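Uncharacterized protein (Mycobacterium tuberculosis, PDB 6Y56) is a nucleotidyltransferase toxin of a toxin-antitoxin system that probably blocks growth by adding nucleotides to the acceptor stems of tRNA. Local coordinates at residues A18-L32 and R55-L69. Residues are numbered along the deposited sequence; the frame is centred on the assembly and turned at random.
Sequences AYDAALLDVAQDHLL and RKCRLGNVGRFSTDL
Lys56 reaches from helix 50-59 into a notch on helix 19-38 lined by Asp25, Gln28, Asp29 and Leu32, a knob-into-hole fit at the heart of a buried salt-bridge network. Within the nucleotidyltransferase-type fold, helix 19-38 packs here against the end of helix 50-59, the loop after it and the start of strand 68-72; the axes of helix segments 19-32 and 55-59 cross at -95° and come no closer than 12.4 Å, a separation that long side chains span. Lysine suits this place because its flexible chain, turned about its CB-CG bond (chi2 -57°) and extended beyond, delivers one ammonium to two acids a helical turn apart. Its NZ lies 2.8 Å from Asp25 OD1 and 2.7 Å from Asp29 OD1, meeting both oxygens from above their carboxylate planes, with weaker bonds to Asp25 O and Gln28 OE1. The other carboxylate oxygen of Asp25 forms a salt bridge with Arg55 NH2, its hydrogen bond weak and the two planar groups nearly perpendicular, and also hydrogen-bonds with His11; Asp29 OD2 turns to Tyr151. These shared charges probably keep both aspartates ionised in the interior.

Apolar packing flanks the network. One face of the Phe65 ring lies against the helix backbone, with Ala22 CA in a CH-pi contact 4.1 Å from the ring centroid; the small methyls of Ala21 and Ala22 allow this close approach. Leu31 and Leu69 meet tip to tip, CD2 to CD1 at 3.9 Å, while Leu24 CD2 rests on Thr67 CA and CB.

Waters and an amide complete the polar contacts: one water joins Asp25 OD1 to Ser66 N, and another links Gln28 NE2 with Thr67 O. Glutamine, long and with a donor at its end, satisfies a loop carbonyl: its NE2 donates to Ser66 O at 2.9 Å, in the carbonyl plane and on a lone pair.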
loop_
_atom_site.group_PDB
_atom_site.type_symbol
_atom_site.label_atom_id
_atom_site.label_comp_id
_atom_site.label_asym_id
_atom_site.label_seq_id
_atom_site.Cartn_x
_atom_site.Cartn_y
_atom_site.Cartn_z
ATOM N N ALA A 18 18.241 -7.753 6.272
ATOM C CA ALA A 18 17.340 -6.636 6.003
ATOM C C ALA A 18 18.062 -5.400 5.492
ATOM O O ALA A 18 17.417 -4.357 5.301
ATOM C CB ALA A 18 16.534 -6.276 7.253
ATOM N N TYR A 19 19.376 -5.472 5.280
ATOM C CA TYR A 19 20.107 -4.289 4.842
ATOM C C TYR A 19 19.564 -3.757 3.520
ATOM O O TYR A 19 19.389 -2.541 3.357
ATOM C CB TYR A 19 21.598 -4.609 4.706
ATOM C CG TYR A 19 22.409 -3.423 4.255
ATOM C CD1 TYR A 19 22.922 -2.532 5.178
ATOM C CD2 TYR A 19 22.639 -3.179 2.901
ATOM C CE1 TYR A 19 23.652 -1.435 4.779
ATOM C CE2 TYR A 19 23.364 -2.081 2.490
ATOM C CZ TYR A 19 23.872 -1.212 3.437
ATOM O OH TYR A 19 24.603 -0.108 3.049
ATOM N N ASP A 20 19.306 -4.652 2.561
ATOM C CA ASP A 20 18.829 -4.205 1.258
ATOM C C ASP A 20 17.450 -3.567 1.369
ATOM O O ASP A 20 17.177 -2.556 0.709
ATOM C CB ASP A 20 18.811 -5.372 0.269
ATOM C CG ASP A 20 20.164 -5.604 -0.405
ATOM O OD1 ASP A 20 21.151 -4.942 -0.042
ATOM O OD2 ASP A 20 20.220 -6.448 -1.323
ATOM N N ALA A 21 16.566 -4.144 2.189
ATOM C CA ALA A 21 15.258 -3.529 2.407
ATOM C C ALA A 21 15.392 -2.155 3.050
ATOM O O ALA A 21 14.644 -1.229 2.713
ATOM C CB ALA A 21 14.388 -4.432 3.277
ATOM N N ALA A 22 16.346 -1.999 3.978
ATOM C CA ALA A 22 16.565 -0.705 4.611
ATOM C C ALA A 22 17.111 0.311 3.617
ATOM O O ALA A 22 16.721 1.482 3.648
ATOM C CB ALA A 22 17.497 -0.849 5.818
ATOM N N LEU A 23 18.014 -0.121 2.735
ATOM C CA LEU A 23 18.530 0.781 1.716
ATOM C C LEU A 23 17.426 1.210 0.760
ATOM O O LEU A 23 17.358 2.378 0.360
ATOM C CB LEU A 23 19.684 0.119 0.962
ATOM C CG LEU A 23 20.421 0.972 -0.072
ATOM C CD1 LEU A 23 20.889 2.273 0.526
ATOM C CD2 LEU A 23 21.597 0.208 -0.670
ATOM N N LEU A 24 16.543 0.277 0.398
ATOM C CA LEU A 24 15.401 0.621 -0.446
ATOM C C LEU A 24 14.455 1.572 0.270
ATOM O O LEU A 24 13.940 2.516 -0.341
ATOM C CB LEU A 24 14.658 -0.648 -0.847
ATOM C CG LEU A 24 13.373 -0.395 -1.648
ATOM C CD1 LEU A 24 13.632 0.304 -2.984
ATOM C CD2 LEU A 24 12.675 -1.726 -1.853
ATOM N N ASP A 25 14.219 1.345 1.563
ATOM C CA ASP A 25 13.381 2.246 2.351
ATOM C C ASP A 25 13.907 3.677 2.269
ATOM O O ASP A 25 13.143 4.630 2.037
ATOM C CB ASP A 25 13.341 1.753 3.808
ATOM C CG ASP A 25 12.417 2.576 4.691
ATOM O OD1 ASP A 25 11.192 2.521 4.476
ATOM O OD2 ASP A 25 12.904 3.282 5.607
ATOM N N VAL A 26 15.221 3.841 2.425
ATOM C CA VAL A 26 15.826 5.163 2.327
ATOM C C VAL A 26 15.674 5.714 0.914
ATOM O O VAL A 26 15.345 6.895 0.724
ATOM C CB VAL A 26 17.306 5.098 2.754
ATOM C CG1 VAL A 26 18.008 6.407 2.464
ATOM C CG2 VAL A 26 17.423 4.750 4.221
ATOM N N ALA A 27 15.926 4.874 -0.101
ATOM C CA ALA A 27 15.802 5.318 -1.489
ATOM C C ALA A 27 14.386 5.787 -1.791
ATOM O O ALA A 27 14.197 6.807 -2.468
ATOM C CB ALA A 27 16.214 4.187 -2.433
ATOM N N GLN A 28 13.379 5.068 -1.285
ATOM C CA GLN A 28 11.995 5.497 -1.473
ATOM C C GLN A 28 11.750 6.890 -0.911
ATOM O O GLN A 28 11.016 7.688 -1.512
ATOM C CB GLN A 28 11.044 4.527 -0.780
ATOM C CG GLN A 28 10.968 3.158 -1.383
ATOM C CD GLN A 28 10.227 2.209 -0.486
ATOM O OE1 GLN A 28 10.217 2.380 0.736
ATOM N NE2 GLN A 28 9.606 1.200 -1.076
ATOM N N ASP A 29 12.310 7.197 0.269
ATOM C CA ASP A 29 12.129 8.538 0.828
ATOM C C ASP A 29 12.694 9.591 -0.107
ATOM O O ASP A 29 12.121 10.677 -0.263
ATOM C CB ASP A 29 12.834 8.678 2.178
ATOM C CG ASP A 29 12.257 7.782 3.243
ATOM O OD1 ASP A 29 11.120 7.280 3.080
ATOM O OD2 ASP A 29 12.950 7.588 4.253
ATOM N N HIS A 30 13.834 9.284 -0.721
ATOM C CA HIS A 30 14.462 10.207 -1.657
ATOM C C HIS A 30 13.611 10.375 -2.909
ATOM O O HIS A 30 13.468 11.493 -3.417
ATOM C CB HIS A 30 15.875 9.718 -2.000
ATOM C CG HIS A 30 16.880 9.970 -0.917
ATOM N ND1 HIS A 30 16.814 9.364 0.318
ATOM C CD2 HIS A 30 17.971 10.773 -0.884
ATOM C CE1 HIS A 30 17.819 9.785 1.070
ATOM N NE2 HIS A 30 18.533 10.644 0.363
ATOM N N LEU A 31 13.030 9.280 -3.413
ATOM C CA LEU A 31 12.173 9.358 -4.593
ATOM C C LEU A 31 10.917 10.163 -4.297
ATOM O O LEU A 31 10.500 11.003 -5.105
ATOM C CB LEU A 31 11.813 7.945 -5.059
ATOM C CG LEU A 31 10.956 7.754 -6.322
ATOM C CD1 LEU A 31 11.128 6.363 -6.875
ATOM C CD2 LEU A 31 9.459 7.963 -6.053
ATOM N N LEU A 32 10.309 9.929 -3.133
ATOM C CA LEU A 32 9.109 10.670 -2.761
ATOM C C LEU A 32 9.414 12.152 -2.584
ATOM O O LEU A 32 8.605 13.006 -2.968
ATOM C CB LEU A 32 8.489 10.049 -1.508
ATOM C CG LEU A 32 7.855 8.668 -1.733
ATOM C CD1 LEU A 32 7.640 7.942 -0.401
ATOM C CD2 LEU A 32 6.544 8.796 -2.485
ATOM N N ARG A 55 3.645 2.485 6.107
ATOM C CA ARG A 55 4.983 2.555 6.684
ATOM C C ARG A 55 5.457 3.998 6.821
ATOM O O ARG A 55 5.907 4.415 7.892
ATOM C CB ARG A 55 5.960 1.766 5.816
ATOM C CG ARG A 55 7.406 2.164 6.027
ATOM C CD ARG A 55 7.955 1.732 7.376
ATOM N NE ARG A 55 9.335 2.193 7.492
ATOM C CZ ARG A 55 10.280 1.619 8.229
ATOM N NH1 ARG A 55 10.010 0.551 8.977
ATOM N NH2 ARG A 55 11.506 2.131 8.224
ATOM N N LYS A 56 5.374 4.778 5.744
ATOM C CA LYS A 56 6.027 6.090 5.754
ATOM C C LYS A 56 5.311 7.073 6.666
ATOM O O LYS A 56 5.961 7.895 7.329
ATOM C CB LYS A 56 6.066 6.700 4.349
ATOM C CG LYS A 56 6.793 5.880 3.307
ATOM C CD LYS A 56 8.221 5.587 3.717
ATOM C CE LYS A 56 8.971 4.886 2.587
ATOM N NZ LYS A 56 10.409 4.659 2.927
ATOM N N CYS A 57 3.984 7.036 6.688
ATOM C CA CYS A 57 3.209 8.151 7.198
ATOM C C CYS A 57 2.339 7.790 8.390
ATOM O O CYS A 57 1.747 8.694 8.993
ATOM C CB CYS A 57 2.337 8.720 6.067
ATOM S SG CYS A 57 3.330 9.530 4.771
ATOM N N ARG A 58 2.253 6.515 8.758
ATOM C CA ARG A 58 1.468 6.143 9.925
ATOM C C ARG A 58 2.243 5.308 10.930
ATOM O O ARG A 58 2.110 5.543 12.135
ATOM C CB ARG A 58 0.209 5.403 9.476
ATOM C CG ARG A 58 -0.696 6.264 8.589
ATOM C CD ARG A 58 -2.084 5.684 8.469
ATOM N NE ARG A 58 -2.876 6.350 7.441
ATOM C CZ ARG A 58 -3.566 7.469 7.604
ATOM N NH1 ARG A 58 -3.567 8.091 8.786
ATOM N NH2 ARG A 58 -4.257 7.967 6.574
ATOM N N LEU A 59 3.051 4.350 10.483
ATOM C CA LEU A 59 3.718 3.433 11.402
ATOM C C LEU A 59 5.185 3.758 11.643
ATOM O O LEU A 59 5.659 3.615 12.776
ATOM C CB LEU A 59 3.601 1.986 10.901
ATOM C CG LEU A 59 2.180 1.459 10.697
ATOM C CD1 LEU A 59 2.232 0.010 10.235
ATOM C CD2 LEU A 59 1.333 1.570 11.966
ATOM N N GLY A 60 5.927 4.144 10.613
ATOM C CA GLY A 60 7.361 4.308 10.763
ATOM C C GLY A 60 7.997 3.025 11.259
ATOM O O GLY A 60 7.735 1.933 10.749
ATOM N N ASN A 61 8.864 3.166 12.262
ATOM C CA ASN A 61 9.668 2.048 12.831
ATOM C C ASN A 61 8.803 0.948 13.461
ATOM O O ASN A 61 9.337 -0.156 13.656
ATOM C CB ASN A 61 10.717 2.567 13.816
ATOM C CG ASN A 61 10.105 3.213 15.041
ATOM O OD1 ASN A 61 10.497 2.911 16.163
ATOM N ND2 ASN A 61 9.146 4.101 14.842
ATOM N N VAL A 62 7.543 1.226 13.797
ATOM C CA VAL A 62 6.696 0.160 14.413
ATOM C C VAL A 62 6.177 -0.781 13.316
ATOM O O VAL A 62 5.601 -1.819 13.659
ATOM C CB VAL A 62 5.551 0.727 15.274
ATOM C CG1 VAL A 62 6.066 1.644 16.371
ATOM C CG2 VAL A 62 4.498 1.429 14.437
ATOM N N GLY A 63 6.368 -0.418 12.045
ATOM C CA GLY A 63 5.922 -1.246 10.950
ATOM C C GLY A 63 7.075 -1.844 10.158
ATOM O O GLY A 63 8.241 -1.482 10.307
ATOM N N ARG A 64 6.706 -2.756 9.269
ATOM C CA ARG A 64 7.652 -3.462 8.425
ATOM C C ARG A 64 8.187 -2.547 7.324
ATOM O O ARG A 64 7.589 -1.531 6.953
ATOM C CB ARG A 64 6.950 -4.636 7.742
ATOM C CG ARG A 64 5.797 -4.184 6.846
ATOM C CD ARG A 64 5.180 -5.352 6.080
ATOM N NE ARG A 64 4.093 -4.935 5.190
ATOM C CZ ARG A 64 4.244 -4.644 3.900
ATOM N NH1 ARG A 64 5.439 -4.722 3.326
ATOM N NH2 ARG A 64 3.198 -4.266 3.187
ATOM N N PHE A 65 9.329 -2.933 6.778
ATOM C CA PHE A 65 9.718 -2.372 5.498
ATOM C C PHE A 65 8.707 -2.804 4.438
ATOM O O PHE A 65 8.044 -3.841 4.555
ATOM C CB PHE A 65 11.111 -2.871 5.115
ATOM C CG PHE A 65 12.227 -2.304 5.962
ATOM C CD1 PHE A 65 12.368 -0.935 6.105
ATOM C CD2 PHE A 65 13.142 -3.148 6.598
ATOM C CE1 PHE A 65 13.400 -0.397 6.866
ATOM C CE2 PHE A 65 14.186 -2.604 7.361
ATOM C CZ PHE A 65 14.306 -1.238 7.492
ATOM N N SER A 66 8.579 -1.993 3.393
ATOM C CA SER A 66 7.615 -2.253 2.333
ATOM C C SER A 66 8.244 -1.827 1.016
ATOM O O SER A 66 8.781 -0.717 0.916
ATOM C CB SER A 66 6.333 -1.463 2.618
ATOM O OG SER A 66 5.275 -1.831 1.759
ATOM N N THR A 67 8.182 -2.703 0.013
ATOM C CA THR A 67 9.041 -2.587 -1.162
ATOM C C THR A 67 8.343 -1.987 -2.366
ATOM O O THR A 67 8.992 -1.788 -3.404
ATOM C CB THR A 67 9.568 -3.961 -1.579
ATOM O OG1 THR A 67 8.469 -4.765 -2.036
ATOM C CG2 THR A 67 10.268 -4.650 -0.418
ATOM N N ASP A 68 7.048 -1.747 -2.285
ATOM C CA ASP A 68 6.335 -1.192 -3.416
ATOM C C ASP A 68 5.980 0.262 -3.155
ATOM O O ASP A 68 5.984 0.746 -2.022
ATOM C CB ASP A 68 5.107 -2.031 -3.804
ATOM C CG ASP A 68 4.191 -2.369 -2.628
ATOM O OD1 ASP A 68 4.552 -2.146 -1.447
ATOM O OD2 ASP A 68 3.080 -2.887 -2.904
ATOM N N LEU A 69 5.758 0.987 -4.226
ATOM C CA LEU A 69 5.185 2.315 -4.147
ATOM C C LEU A 69 3.891 2.268 -4.933
ATOM O O LEU A 69 3.898 1.912 -6.114
ATOM C CB LEU A 69 6.146 3.345 -4.733
ATOM C CG LEU A 69 7.373 3.633 -3.858
ATOM C CD1 LEU A 69 8.332 4.552 -4.585
ATOM C CD2 LEU A 69 6.978 4.249 -2.515
HETATM O O HOH W 1 11.939 -1.743 1.754
HETATM O O HOH W 2 10.155 0.440 3.095
HETATM O O HOH W 3 9.467 0.666 -4.233
#